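Local coordinates for protein NAD nucleotidase (Haemophilus influenzae, PDB 3ZTV) that degrades NAD to adenosine and nicotinamide riboside, acting as a periplasmic zinc-dependent 5'-nucleotidase and NAD(P) pyrophosphatase, at residues K9-I15 with L274-P280; G256-F260 with I283-T287; L404-G410 with G464-A470; I472-E478 with N566-S572. All blocks are in the same frame, centred on the assembly; numbering follows the deposited sequence.

The four contacts fall into two pairs on opposite sides of the chain's centre. Interactions 1 and 2 belong to the metallophosphoesterase part and have centres about 10 Å apart. Strand 270-278 of interaction 1 and strand 284-295 of interaction 2 are neighbours in one sheet, and the contacts touch through Glu12 OE2 and Thr287 OG1, 2.8 Å apart. Both lie away from the zinc and adenosine sites. Interactions 3 and 4 lie in the nucleoside-binding half, centres about 12 Å apart. Tyr474 OH lies 2.8 Å from Pro467 O and ties them together. Interaction 3 holds adenosine directly through Asn408. In interaction 4 the Tyr474 side chain is about 14 Å from the ligand. Centres of interactions 1 and 3 are about 53 Å apart.

Interaction 1 of 4, residues K9-I15 with L274-P280; sequences KAVELSI and LGVKFSP
The Phe278 ring has Leu13 CD1 and Val11 O at its edge, near the ring plane, with Leu13 CD1 3.7 Å from Phe278 CE2. One face carries CG1 of Val276 from the same strand, offset toward the rim. The ring sits in an antiparallel strand pair, 11-15 with 274-278, in the central region of a mixed sheet of the metallophosphoesterase domain. With chi1 at -67°, Phe278 CG lies opposite its own carbonyl carbon, and the ring leans along the strand toward Leu13. Ile15 CD1 meets Val276 CG2 at 4.1 Å, which continues the apolar face formed by Val11, Leu13, Ile15, Leu274, Val276 and Phe278. Strand 151-159 touches this face at Val11 and Leu13.

Six backbone hydrogen bonds join the strands through the pairs Val11-Phe278, Leu13-Val276 and Ile15-Leu274. Phe278 N to Val11 O is 2.8 Å and nearly straight at 172°. Glu12 and Lys277 project from the other face. Glu12 CG passes 2.9 Å from Val276 O, but the carboxylate runs on to Thr287 OG1, to which OE2 is hydrogen-bonded. Beyond the strand ends, one water donates to Lys9 O at 2.6 Å and to Ser279 O at 2.8 Å.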
loop_
_atom_site.group_PDB
_atom_site.type_symbol
_atom_site.label_atom_id
_atom_site.label_comp_id
_atom_site.label_asym_id
_atom_site.label_seq_id
_atom_site.Cartn_x
_atom_site.Cartn_y
_atom_site.Cartn_z
ATOM N N LYS A 9 32.877 7.901 -10.247
ATOM C CA LYS A 9 33.578 9.156 -10.007
ATOM C C LYS A 9 32.629 10.127 -9.310
ATOM O O LYS A 9 31.411 9.996 -9.421
ATOM C CB LYS A 9 34.044 9.757 -11.336
ATOM C CG LYS A 9 34.973 10.948 -11.204
ATOM C CD LYS A 9 36.414 10.505 -11.019
ATOM C CE LYS A 9 37.331 11.691 -10.761
ATOM N NZ LYS A 9 38.745 11.260 -10.578
ATOM N N ALA A 10 33.189 11.090 -8.587
ATOM C CA ALA A 10 32.396 12.164 -7.996
ATOM C C ALA A 10 31.879 13.083 -9.102
ATOM O O ALA A 10 32.577 13.331 -10.084
ATOM C CB ALA A 10 33.229 12.954 -7.008
ATOM N N VAL A 11 30.656 13.582 -8.951
ATOM C CA VAL A 11 30.120 14.558 -9.905
ATOM C C VAL A 11 29.282 15.614 -9.210
ATOM O O VAL A 11 28.768 15.391 -8.117
ATOM C CB VAL A 11 29.249 13.902 -11.005
ATOM C CG1 VAL A 11 30.079 12.969 -11.866
ATOM C CG2 VAL A 11 28.063 13.176 -10.394
ATOM N N GLU A 12 29.128 16.763 -9.859
ATOM C CA GLU A 12 28.284 17.817 -9.302
ATOM C C GLU A 12 27.102 18.142 -10.215
ATOM O O GLU A 12 27.176 17.990 -11.437
ATOM C CB GLU A 12 29.093 19.072 -8.974
ATOM C CG GLU A 12 28.369 20.018 -8.019
ATOM C CD GLU A 12 29.265 21.090 -7.436
ATOM O OE1 GLU A 12 30.500 20.893 -7.382
ATOM O OE2 GLU A 12 28.724 22.141 -7.029
ATOM N N LEU A 13 26.002 18.546 -9.590
ATOM C CA LEU A 13 24.751 18.863 -10.271
ATOM C C LEU A 13 24.262 20.223 -9.802
ATOM O O LEU A 13 24.403 20.553 -8.625
ATOM C CB LEU A 13 23.689 17.825 -9.900
ATOM C CG LEU A 13 23.246 16.680 -10.810
ATOM C CD1 LEU A 13 22.055 15.998 -10.156
ATOM C CD2 LEU A 13 22.858 17.181 -12.187
ATOM N N SER A 14 23.652 20.987 -10.708
ATOM C CA SER A 14 23.066 22.276 -10.349
ATOM C C SER A 14 21.551 22.225 -10.566
ATOM O O SER A 14 21.066 22.434 -11.676
ATOM C CB SER A 14 23.704 23.409 -11.159
ATOM O OG SER A 14 25.091 23.476 -10.858
ATOM N N ILE A 15 20.811 21.926 -9.504
ATOM C CA ILE A 15 19.359 21.795 -9.598
ATOM C C ILE A 15 18.693 23.176 -9.556
ATOM O O ILE A 15 18.960 23.979 -8.672
ATOM C CB ILE A 15 18.822 20.887 -8.482
ATOM C CG1 ILE A 15 19.549 19.534 -8.525
ATOM C CG2 ILE A 15 17.312 20.723 -8.601
ATOM C CD1 ILE A 15 19.171 18.610 -7.406
ATOM N N LEU A 274 19.951 24.787 -6.027
ATOM C CA LEU A 274 20.652 23.886 -5.108
ATOM C C LEU A 274 21.815 23.219 -5.827
ATOM O O LEU A 274 21.615 22.423 -6.741
ATOM C CB LEU A 274 19.700 22.822 -4.520
ATOM C CG LEU A 274 20.273 22.009 -3.351
ATOM C CD1 LEU A 274 20.303 22.887 -2.113
ATOM C CD2 LEU A 274 19.467 20.739 -3.085
ATOM N N GLY A 275 23.030 23.542 -5.398
ATOM C CA GLY A 275 24.223 22.888 -5.905
ATOM C C GLY A 275 24.516 21.662 -5.068
ATOM O O GLY A 275 24.567 21.729 -3.834
ATOM N N VAL A 276 24.687 20.534 -5.751
ATOM C CA VAL A 276 24.886 19.249 -5.087
ATOM C C VAL A 276 26.129 18.547 -5.599
ATOM O O VAL A 276 26.291 18.363 -6.807
ATOM C CB VAL A 276 23.689 18.304 -5.313
ATOM C CG1 VAL A 276 23.927 16.970 -4.595
ATOM C CG2 VAL A 276 22.389 18.953 -4.850
ATOM N N LYS A 277 27.004 18.145 -4.681
ATOM C CA LYS A 277 28.132 17.296 -5.038
ATOM C C LYS A 277 27.842 15.874 -4.569
ATOM O O LYS A 277 27.394 15.658 -3.444
ATOM C CB LYS A 277 29.437 17.807 -4.429
ATOM C CG LYS A 277 30.635 16.920 -4.775
ATOM C CD LYS A 277 31.957 17.501 -4.301
ATOM C CE LYS A 277 33.106 16.572 -4.678
ATOM N NZ LYS A 277 34.442 17.169 -4.392
ATOM N N PHE A 278 28.076 14.909 -5.449
ATOM C CA PHE A 278 27.914 13.502 -5.103
ATOM C C PHE A 278 29.281 12.840 -4.984
ATOM O O PHE A 278 30.131 12.999 -5.862
ATOM C CB PHE A 278 27.098 12.774 -6.173
ATOM C CG PHE A 278 25.657 13.217 -6.271
ATOM C CD1 PHE A 278 24.681 12.633 -5.475
ATOM C CD2 PHE A 278 25.273 14.184 -7.185
ATOM C CE1 PHE A 278 23.356 13.021 -5.575
ATOM C CE2 PHE A 278 23.945 14.579 -7.286
ATOM C CZ PHE A 278 22.985 13.988 -6.476
ATOM N N SER A 279 29.485 12.095 -3.903
ATOM C CA SER A 279 30.683 11.276 -3.760
ATOM C C SER A 279 30.627 10.129 -4.770
ATOM O O SER A 279 29.575 9.872 -5.361
ATOM C CB SER A 279 30.762 10.714 -2.345
ATOM O OG SER A 279 29.784 9.699 -2.162
ATOM N N PRO A 280 31.758 9.430 -4.983
ATOM C CA PRO A 280 31.709 8.294 -5.914
ATOM C C PRO A 280 30.627 7.279 -5.530
ATOM O O PRO A 280 30.003 6.673 -6.414
ATOM C CB PRO A 280 33.104 7.674 -5.772
ATOM C CG PRO A 280 33.981 8.847 -5.402
ATOM C CD PRO A 280 33.124 9.682 -4.481
HETATM O O HOH W 1 29.201 10.300 -8.111
#

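Interaction 2 of 4, residues G256-F260 with I283-T287; sequences GEPVF and IASIT
Strand segments 258-260 and 284-286 cross at 55°, with axes 7.4 Å apart at closest approach, and no direct hydrogen bond joins them. Contact is by side chains, one backbone carbonyl and one water. Phe260 and Ile286 come from opposite directions. Ile286 CD1 stands over the middle of the Phe260 ring, 3.7 Å from its centroid and only 3° off the ring normal. This is a CH-pi contact. Ile286 CG1 also lies over that face, 3.5 Å from Phe260 CE1. Ile286 CG1 lies opposite its own carbonyl carbon, and the turn at chi2 (-50°) carries CD1 over the ring.

Ala284 meets the same ring elsewhere. Its carbonyl O lies in the ring plane at the edge, 3.4 Å from Phe260 CE2, while Ala284 CB is 4.0 Å from that carbon. Pro258 and Ile283 cross at about a right angle, and Pro258 CG rests 3.7 Å from Ile283 CG2. Glu257 also crosses Ile283 at about a right angle, its bent chain passing CD1 of the isoleucine. A water bridges the strands, 2.9 Å from Pro258 O and from Ala284 N. It accepts from the amide; its donation to Pro258 O is less certain.

The two strands belong to different sheets of the metallophosphoesterase domain, and the contact packs one sheet against the other. Strand 258-263 lies between 221-224 and 249-252 in its sheet. Strand 284-295 lies beside 270-278, whose Val276 and Phe278 touch Ala284 and whose Leu274 touches Ile286.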
loop_
_atom_site.group_PDB
_atom_site.type_symbol
_atom_site.label_atom_id
_atom_site.label_comp_id
_atom_site.label_asym_id
_atom_site.label_seq_id
_atom_site.Cartn_x
_atom_site.Cartn_y
_atom_site.Cartn_z
ATOM N N GLY A 256 21.150 5.620 6.982
ATOM C CA GLY A 256 22.042 6.607 7.559
ATOM C C GLY A 256 22.574 7.620 6.562
ATOM O O GLY A 256 23.365 8.477 6.936
ATOM N N GLU A 257 22.134 7.550 5.301
ATOM C CA GLU A 257 22.605 8.487 4.273
ATOM C C GLU A 257 21.789 9.784 4.279
ATOM O O GLU A 257 20.616 9.774 4.632
ATOM C CB GLU A 257 22.560 7.823 2.892
ATOM C CG GLU A 257 23.272 6.457 2.854
ATOM C CD GLU A 257 24.702 6.504 3.332
ATOM O OE1 GLU A 257 24.985 7.127 4.379
ATOM O OE2 GLU A 257 25.564 5.894 2.661
ATOM N N PRO A 258 22.415 10.909 3.911
ATOM C CA PRO A 258 21.670 12.178 3.886
ATOM C C PRO A 258 20.646 12.225 2.758
ATOM O O PRO A 258 20.873 11.654 1.691
ATOM C CB PRO A 258 22.758 13.243 3.670
ATOM C CG PRO A 258 23.928 12.508 3.086
ATOM C CD PRO A 258 23.840 11.075 3.562
ATOM N N VAL A 259 19.521 12.882 3.026
ATOM C CA VAL A 259 18.495 13.155 2.024
ATOM C C VAL A 259 18.122 14.629 2.150
ATOM O O VAL A 259 17.881 15.118 3.262
ATOM C CB VAL A 259 17.217 12.313 2.262
ATOM C CG1 VAL A 259 16.216 12.513 1.105
ATOM C CG2 VAL A 259 17.534 10.811 2.450
ATOM N N PHE A 260 18.032 15.321 1.019
ATOM C CA PHE A 260 17.667 16.741 1.014
ATOM C C PHE A 260 16.284 16.927 0.398
ATOM O O PHE A 260 15.953 16.262 -0.581
ATOM C CB PHE A 260 18.735 17.545 0.274
ATOM C CG PHE A 260 20.080 17.443 0.922
ATOM C CD1 PHE A 260 20.396 18.252 2.002
ATOM C CD2 PHE A 260 21.002 16.493 0.512
ATOM C CE1 PHE A 260 21.627 18.142 2.648
ATOM C CE2 PHE A 260 22.243 16.379 1.153
ATOM C CZ PHE A 260 22.549 17.205 2.215
ATOM N N ILE A 283 26.775 9.693 -2.314
ATOM C CA ILE A 283 26.318 10.465 -1.159
ATOM C C ILE A 283 26.305 11.958 -1.510
ATOM O O ILE A 283 27.302 12.487 -2.004
ATOM C CB ILE A 283 27.222 10.227 0.059
ATOM C CG1 ILE A 283 27.248 8.736 0.426
ATOM C CG2 ILE A 283 26.777 11.103 1.230
ATOM C CD1 ILE A 283 25.895 8.172 0.795
ATOM N N ALA A 284 25.168 12.626 -1.292
ATOM C CA ALA A 284 25.009 14.035 -1.655
ATOM C C ALA A 284 25.473 14.981 -0.548
ATOM O O ALA A 284 25.218 14.742 0.627
ATOM C CB ALA A 284 23.546 14.322 -2.010
ATOM N N SER A 285 26.119 16.071 -0.964
ATOM C CA SER A 285 26.445 17.193 -0.086
ATOM C C SER A 285 26.100 18.488 -0.807
ATOM O O SER A 285 26.098 18.540 -2.041
ATOM C CB SER A 285 27.925 17.182 0.291
ATOM O OG SER A 285 28.728 17.150 -0.864
ATOM N N ILE A 286 25.823 19.530 -0.032
ATOM C CA ILE A 286 25.370 20.809 -0.577
ATOM C C ILE A 286 26.524 21.797 -0.770
ATOM O O ILE A 286 27.309 22.035 0.149
ATOM C CB ILE A 286 24.303 21.440 0.342
ATOM C CG1 ILE A 286 23.126 20.472 0.533
ATOM C CG2 ILE A 286 23.842 22.795 -0.213
ATOM C CD1 ILE A 286 22.575 19.900 -0.770
ATOM N N THR A 287 26.627 22.357 -1.972
ATOM C CA THR A 287 27.662 23.338 -2.291
ATOM C C THR A 287 27.096 24.749 -2.497
ATOM O O THR A 287 27.847 25.725 -2.510
ATOM C CB THR A 287 28.426 22.946 -3.574
ATOM O OG1 THR A 287 27.508 22.897 -4.673
ATOM C CG2 THR A 287 29.090 21.587 -3.421
HETATM O O HOH W 2 22.974 11.127 -0.171
#

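Interaction 3 of 4, residues L404-G410 with G464-A470; sequences LTIQNAG and GAFPYGA. With ADN (adenosine), chain D.
Asn408 reaches from its strand past Gly464 to the bound adenosine. Its CB lies 3.3 Å from Gly464 O. CG, placed between the backbone N and the carbonyl carbon (chi1 64°), remains near that oxygen. OD1 lies 3.6 Å from adenosine C2 and accepts a hydrogen bond from Asn514 ND2. This bond probably helps to fix how the amide is turned. ND2 gives adenosine N3 a straight hydrogen bond, 3.1 Å and 179°. Its bonds to adenosine O2' and to Gly464 O are weak. A further weak bond links ND2 to Asp522, which itself binds the nucleoside.

The supporting frame is an antiparallel pair, 404-408 with 467-470, at one side of a mixed sheet in the 5'-nucleotidase C-terminal domain. Strand 467-470 is an outermost strand of that sheet within the chain. Thr405-Ala470 and Gln407-Tyr468 are the hydrogen-bonded pairs between the two strands. After the strand, Ala409 N bonds to Phe466 O, and Gly410 N meets a lone pair of Gly464 O at 2.7 Å. The Gly410 and Gly464 CA atoms come within 3.6 Å of each other beside the ribose. Ala409 CB sits at the edge of the Tyr468 ring, 3.8 Å from CE1, while Tyr468 OH is hydrogen-bonded to Arg373 O and Ser385 N.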
loop_
_atom_site.group_PDB
_atom_site.type_symbol
_atom_site.label_atom_id
_atom_site.label_comp_id
_atom_site.label_asym_id
_atom_site.label_seq_id
_atom_site.Cartn_x
_atom_site.Cartn_y
_atom_site.Cartn_z
ATOM N N LEU A 404 -21.411 19.325 2.212
ATOM C CA LEU A 404 -22.110 20.595 2.330
ATOM C C LEU A 404 -21.094 21.716 2.262
ATOM O O LEU A 404 -19.918 21.519 2.576
ATOM C CB LEU A 404 -22.899 20.653 3.645
ATOM C CG LEU A 404 -22.091 20.580 4.942
ATOM C CD1 LEU A 404 -21.889 21.977 5.529
ATOM C CD2 LEU A 404 -22.740 19.639 5.968
ATOM N N THR A 405 -21.544 22.886 1.827
ATOM C CA THR A 405 -20.692 24.067 1.857
ATOM C C THR A 405 -21.397 25.208 2.574
ATOM O O THR A 405 -22.629 25.263 2.607
ATOM C CB THR A 405 -20.312 24.538 0.448
ATOM O OG1 THR A 405 -21.506 24.791 -0.296
ATOM C CG2 THR A 405 -19.466 23.494 -0.267
ATOM N N ILE A 406 -20.610 26.114 3.142
ATOM C CA ILE A 406 -21.129 27.278 3.855
ATOM C C ILE A 406 -20.400 28.525 3.375
ATOM O O ILE A 406 -19.167 28.540 3.325
ATOM C CB ILE A 406 -20.947 27.128 5.376
ATOM C CG1 ILE A 406 -21.738 25.916 5.880
ATOM C CG2 ILE A 406 -21.344 28.409 6.096
ATOM C CD1 ILE A 406 -21.431 25.528 7.313
ATOM N N GLN A 407 -21.164 29.557 3.016
ATOM C CA GLN A 407 -20.626 30.828 2.513
ATOM C C GLN A 407 -21.222 31.976 3.323
ATOM O O GLN A 407 -22.409 31.961 3.659
ATOM C CB GLN A 407 -20.947 30.995 1.016
ATOM C CG GLN A 407 -20.539 32.339 0.393
ATOM C CD GLN A 407 -19.033 32.499 0.204
ATOM O OE1 GLN A 407 -18.252 31.605 0.503
ATOM N NE2 GLN A 407 -18.629 33.657 -0.303
ATOM N N ASN A 408 -20.404 32.972 3.648
ATOM C CA ASN A 408 -20.878 34.152 4.372
ATOM C C ASN A 408 -21.478 35.195 3.423
ATOM O O ASN A 408 -20.936 35.446 2.345
ATOM C CB ASN A 408 -19.743 34.775 5.197
ATOM C CG ASN A 408 -18.613 35.304 4.332
ATOM O OD1 ASN A 408 -18.023 34.571 3.538
ATOM N ND2 ASN A 408 -18.320 36.592 4.474
ATOM N N ALA A 409 -22.589 35.808 3.832
ATOM C CA ALA A 409 -23.323 36.763 2.996
ATOM C C ALA A 409 -22.494 37.978 2.567
ATOM O O ALA A 409 -22.746 38.563 1.517
ATOM C CB ALA A 409 -24.604 37.218 3.704
ATOM N N GLY A 410 -21.515 38.355 3.378
ATOM C CA GLY A 410 -20.666 39.490 3.059
ATOM C C GLY A 410 -19.730 39.223 1.895
ATOM O O GLY A 410 -19.076 40.139 1.390
ATOM N N GLY A 464 -22.315 40.747 7.509
ATOM C CA GLY A 464 -21.757 39.947 6.431
ATOM C C GLY A 464 -21.404 38.525 6.834
ATOM O O GLY A 464 -21.120 37.688 5.975
ATOM N N ALA A 465 -21.415 38.244 8.134
ATOM C CA ALA A 465 -21.122 36.895 8.623
ATOM C C ALA A 465 -22.274 35.911 8.412
ATOM O O ALA A 465 -22.085 34.700 8.527
ATOM C CB ALA A 465 -20.737 36.936 10.096
ATOM N N PHE A 466 -23.469 36.412 8.121
ATOM C CA PHE A 466 -24.637 35.537 8.106
ATOM C C PHE A 466 -24.455 34.396 7.102
ATOM O O PHE A 466 -24.155 34.642 5.937
ATOM C CB PHE A 466 -25.919 36.320 7.823
ATOM C CG PHE A 466 -27.155 35.589 8.246
ATOM C CD1 PHE A 466 -27.750 34.663 7.404
ATOM C CD2 PHE A 466 -27.700 35.805 9.505
ATOM C CE1 PHE A 466 -28.880 33.969 7.801
ATOM C CE2 PHE A 466 -28.830 35.113 9.908
ATOM C CZ PHE A 466 -29.419 34.193 9.049
ATOM N N PRO A 467 -24.643 33.136 7.551
ATOM C CA PRO A 467 -24.288 31.969 6.737
ATOM C C PRO A 467 -25.419 31.410 5.875
ATOM O O PRO A 467 -26.570 31.338 6.314
ATOM C CB PRO A 467 -23.901 30.935 7.793
ATOM C CG PRO A 467 -24.846 31.226 8.922
ATOM C CD PRO A 467 -25.016 32.742 8.924
ATOM N N TYR A 468 -25.073 31.017 4.657
ATOM C CA TYR A 468 -25.984 30.304 3.766
ATOM C C TYR A 468 -25.216 29.119 3.207
ATOM O O TYR A 468 -23.999 29.202 3.015
ATOM C CB TYR A 468 -26.447 31.193 2.609
ATOM C CG TYR A 468 -27.274 32.396 3.015
ATOM C CD1 TYR A 468 -26.673 33.542 3.527
ATOM C CD2 TYR A 468 -28.658 32.391 2.873
ATOM C CE1 TYR A 468 -27.429 34.647 3.891
ATOM C CE2 TYR A 468 -29.421 33.494 3.239
ATOM C CZ TYR A 468 -28.802 34.618 3.746
ATOM O OH TYR A 468 -29.543 35.728 4.110
ATOM N N GLY A 469 -25.911 28.020 2.940
ATOM C CA GLY A 469 -25.254 26.797 2.517
ATOM C C GLY A 469 -25.842 26.101 1.301
ATOM O O GLY A 469 -26.943 26.415 0.832
ATOM N N ALA A 470 -25.062 25.155 0.788
ATOM C CA ALA A 470 -25.492 24.257 -0.270
ATOM C C ALA A 470 -25.315 22.836 0.250
ATOM O O ALA A 470 -24.293 22.523 0.852
ATOM C CB ALA A 470 -24.660 24.468 -1.522
HETATM O "O5'" ADN D . -16.848 44.784 4.753
HETATM C "C5'" ADN D . -16.346 43.738 5.588
HETATM C "C4'" ADN D . -17.170 42.479 5.346
HETATM O "O4'" ADN D . -16.931 41.979 4.027
HETATM C "C3'" ADN D . -16.818 41.348 6.292
HETATM O "O3'" ADN D . -17.623 41.391 7.475
HETATM C "C2'" ADN D . -17.108 40.108 5.469
HETATM O "O2'" ADN D . -18.479 39.712 5.601
HETATM C "C1'" ADN D . -16.877 40.552 4.037
HETATM N N9 ADN D . -15.535 40.109 3.597
HETATM C C8 ADN D . -14.377 40.793 3.681
HETATM N N7 ADN D . -13.347 40.062 3.170
HETATM C C5 ADN D . -13.853 38.880 2.754
HETATM C C6 ADN D . -13.345 37.644 2.117
HETATM N N6 ADN D . -12.039 37.481 1.805
HETATM N N1 ADN D . -14.233 36.665 1.854
HETATM C C2 ADN D . -15.541 36.782 2.145
HETATM N N3 ADN D . -16.072 37.870 2.721
HETATM C C4 ADN D . -15.293 38.929 3.035
#

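Interaction 4 of 4, residues I472-E478 with N566-S572; sequences IRYEANE and NVKFNAS
Tyr474 and Val567 lie side by side, with Tyr474 CE1 3.5 Å from Val567 CG2. Farther along, Phe569 CZ meets Glu478 CB, also at 3.5 Å. Glu478 then extends toward the end of the partner segment, its CG opposite the backbone N (chi1 180°). Its OE1 accepts a 2.9 Å hydrogen bond from Ser572 N, on the anti side and 34° out of the carboxylate plane. Ser572 OG adds a weak bond to the same oxygen. Glu475 and Lys568 run alongside each other on the other face.

These side chains are set by a parallel strand pair, 472-477 with 567-570. Backbone bonds alternate in direction across it: Lys568 N to Tyr474 O, Ala476 N to Lys568 O, Asn570 N to Ala476 O. Strand 567-570 is outermost in its sheet within this chain. Behind Tyr474 and Ala476 packs helix 443-460. Tyr474 OH is hydrogen-bonded to Pro467 O, and the Phe569 ring meets Phe466 edge-to-face.

Glu478 OE2 forms a salt bridge with Lys377, so this carboxylate is probably held in its charged form. Glu475 OE2 and Lys568 NZ, 4.5 Å apart, are too far for a salt bridge. A water links them, accepting from NZ at 2.6 Å and donating weakly to OE2, so the two charges probably interact largely through this water.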
loop_
_atom_site.group_PDB
_atom_site.type_symbol
_atom_site.label_atom_id
_atom_site.label_comp_id
_atom_site.label_asym_id
_atom_site.label_seq_id
_atom_site.Cartn_x
_atom_site.Cartn_y
_atom_site.Cartn_z
ATOM N N ILE A 472 -26.865 21.823 2.627
ATOM C CA ILE A 472 -27.310 22.001 4.007
ATOM C C ILE A 472 -28.350 23.108 4.015
ATOM O O ILE A 472 -28.224 24.088 3.287
ATOM C CB ILE A 472 -26.142 22.352 4.969
ATOM C CG1 ILE A 472 -26.634 22.399 6.420
ATOM C CG2 ILE A 472 -25.476 23.662 4.555
ATOM C CD1 ILE A 472 -25.530 22.409 7.470
ATOM N N ARG A 473 -29.398 22.932 4.815
ATOM C CA ARG A 473 -30.421 23.955 4.960
ATOM C C ARG A 473 -30.848 23.982 6.415
ATOM O O ARG A 473 -30.762 22.968 7.109
ATOM C CB ARG A 473 -31.610 23.689 4.027
ATOM C CG ARG A 473 -32.396 22.430 4.339
ATOM C CD ARG A 473 -33.416 22.147 3.247
ATOM N NE ARG A 473 -34.283 21.023 3.596
ATOM C CZ ARG A 473 -35.099 20.416 2.740
ATOM N NH1 ARG A 473 -35.153 20.814 1.476
ATOM N NH2 ARG A 473 -35.858 19.406 3.148
ATOM N N TYR A 474 -31.280 25.145 6.888
ATOM C CA TYR A 474 -31.618 25.259 8.297
ATOM C C TYR A 474 -32.693 26.305 8.558
ATOM O O TYR A 474 -32.943 27.189 7.733
ATOM C CB TYR A 474 -30.358 25.537 9.145
ATOM C CG TYR A 474 -29.773 26.921 8.955
ATOM C CD1 TYR A 474 -28.826 27.179 7.965
ATOM C CD2 TYR A 474 -30.168 27.974 9.770
ATOM C CE1 TYR A 474 -28.293 28.462 7.797
ATOM C CE2 TYR A 474 -29.643 29.252 9.612
ATOM C CZ TYR A 474 -28.711 29.492 8.625
ATOM O OH TYR A 474 -28.213 30.775 8.479
ATOM N N GLU A 475 -33.346 26.149 9.705
ATOM C CA GLU A 475 -34.255 27.151 10.236
ATOM C C GLU A 475 -33.665 27.636 11.549
ATOM O O GLU A 475 -33.085 26.858 12.313
ATOM C CB GLU A 475 -35.654 26.566 10.478
ATOM C CG GLU A 475 -36.634 27.570 11.096
ATOM C CD GLU A 475 -38.067 27.069 11.172
ATOM O OE1 GLU A 475 -38.382 26.017 10.574
ATOM O OE2 GLU A 475 -38.880 27.746 11.839
ATOM N N ALA A 476 -33.802 28.932 11.799
ATOM C CA ALA A 476 -33.264 29.528 13.014
ATOM C C ALA A 476 -34.139 30.689 13.469
ATOM O O ALA A 476 -34.852 31.288 12.663
ATOM C CB ALA A 476 -31.828 30.002 12.785
ATOM N N ASN A 477 -34.081 30.992 14.763
ATOM C CA ASN A 477 -34.772 32.152 15.325
ATOM C C ASN A 477 -33.773 33.253 15.646
ATOM O O ASN A 477 -32.664 32.970 16.098
ATOM C CB ASN A 477 -35.496 31.780 16.620
ATOM C CG ASN A 477 -36.598 30.765 16.412
ATOM O OD1 ASN A 477 -37.299 30.787 15.400
ATOM N ND2 ASN A 477 -36.752 29.858 17.373
ATOM N N GLU A 478 -34.164 34.507 15.446
ATOM C CA GLU A 478 -33.292 35.614 15.821
ATOM C C GLU A 478 -33.034 35.619 17.323
ATOM O O GLU A 478 -31.923 35.899 17.772
ATOM C CB GLU A 478 -33.884 36.956 15.387
ATOM C CG GLU A 478 -33.011 38.149 15.760
ATOM C CD GLU A 478 -33.411 39.425 15.048
ATOM O OE1 GLU A 478 -34.457 39.436 14.366
ATOM O OE2 GLU A 478 -32.669 40.424 15.169
ATOM N N ASN A 566 -32.023 28.360 1.092
ATOM C CA ASN A 566 -31.708 27.273 2.033
ATOM C C ASN A 566 -31.686 27.732 3.497
ATOM O O ASN A 566 -31.120 27.061 4.365
ATOM C CB ASN A 566 -30.382 26.570 1.684
ATOM C CG ASN A 566 -30.523 25.551 0.561
ATOM O OD1 ASN A 566 -29.523 25.122 -0.034
ATOM N ND2 ASN A 566 -31.757 25.151 0.265
ATOM N N VAL A 567 -32.293 28.883 3.767
ATOM C CA VAL A 567 -32.380 29.406 5.125
ATOM C C VAL A 567 -33.783 29.929 5.429
ATOM O O VAL A 567 -34.336 30.727 4.664
ATOM C CB VAL A 567 -31.371 30.552 5.370
ATOM C CG1 VAL A 567 -31.563 31.123 6.763
ATOM C CG2 VAL A 567 -29.945 30.053 5.184
ATOM N N LYS A 568 -34.353 29.465 6.537
ATOM C CA LYS A 568 -35.568 30.070 7.075
ATOM C C LYS A 568 -35.213 30.749 8.384
ATOM O O LYS A 568 -34.906 30.091 9.376
ATOM C CB LYS A 568 -36.688 29.047 7.298
ATOM C CG LYS A 568 -37.954 29.685 7.885
ATOM C CD LYS A 568 -39.158 28.751 7.884
ATOM C CE LYS A 568 -40.358 29.436 8.525
ATOM N NZ LYS A 568 -41.608 28.636 8.409
ATOM N N PHE A 569 -35.247 32.075 8.378
ATOM C CA PHE A 569 -34.850 32.848 9.541
ATOM C C PHE A 569 -36.048 33.598 10.108
ATOM O O PHE A 569 -36.640 34.449 9.438
ATOM C CB PHE A 569 -33.724 33.824 9.175
ATOM C CG PHE A 569 -33.183 34.598 10.346
ATOM C CD1 PHE A 569 -32.452 33.960 11.334
ATOM C CD2 PHE A 569 -33.395 35.964 10.457
ATOM C CE1 PHE A 569 -31.952 34.659 12.415
ATOM C CE2 PHE A 569 -32.893 36.673 11.543
ATOM C CZ PHE A 569 -32.168 36.021 12.518
ATOM N N ASN A 570 -36.405 33.264 11.341
ATOM C CA ASN A 570 -37.549 33.882 11.993
ATOM C C ASN A 570 -37.088 35.114 12.761
ATOM O O ASN A 570 -36.524 35.004 13.844
ATOM C CB ASN A 570 -38.235 32.877 12.923
ATOM C CG ASN A 570 -38.587 31.571 12.220
ATOM O OD1 ASN A 570 -38.293 30.482 12.718
ATOM N ND2 ASN A 570 -39.221 31.677 11.055
ATOM N N ALA A 571 -37.305 36.291 12.179
ATOM C CA ALA A 571 -36.857 37.537 12.788
ATOM C C ALA A 571 -37.696 37.860 14.019
ATOM O O ALA A 571 -38.881 37.533 14.071
ATOM C CB ALA A 571 -36.924 38.674 11.783
ATOM N N SER A 572 -37.077 38.489 15.010
ATOM C CA SER A 572 -37.791 38.846 16.230
ATOM C C SER A 572 -38.780 39.971 15.940
ATOM O O SER A 572 -38.433 40.963 15.297
ATOM C CB SER A 572 -36.816 39.254 17.332
ATOM O OG SER A 572 -36.058 40.384 16.944
HETATM O O HOH W 3 -28.158 26.859 4.349
HETATM O O HOH W 4 -41.290 26.870 10.261
#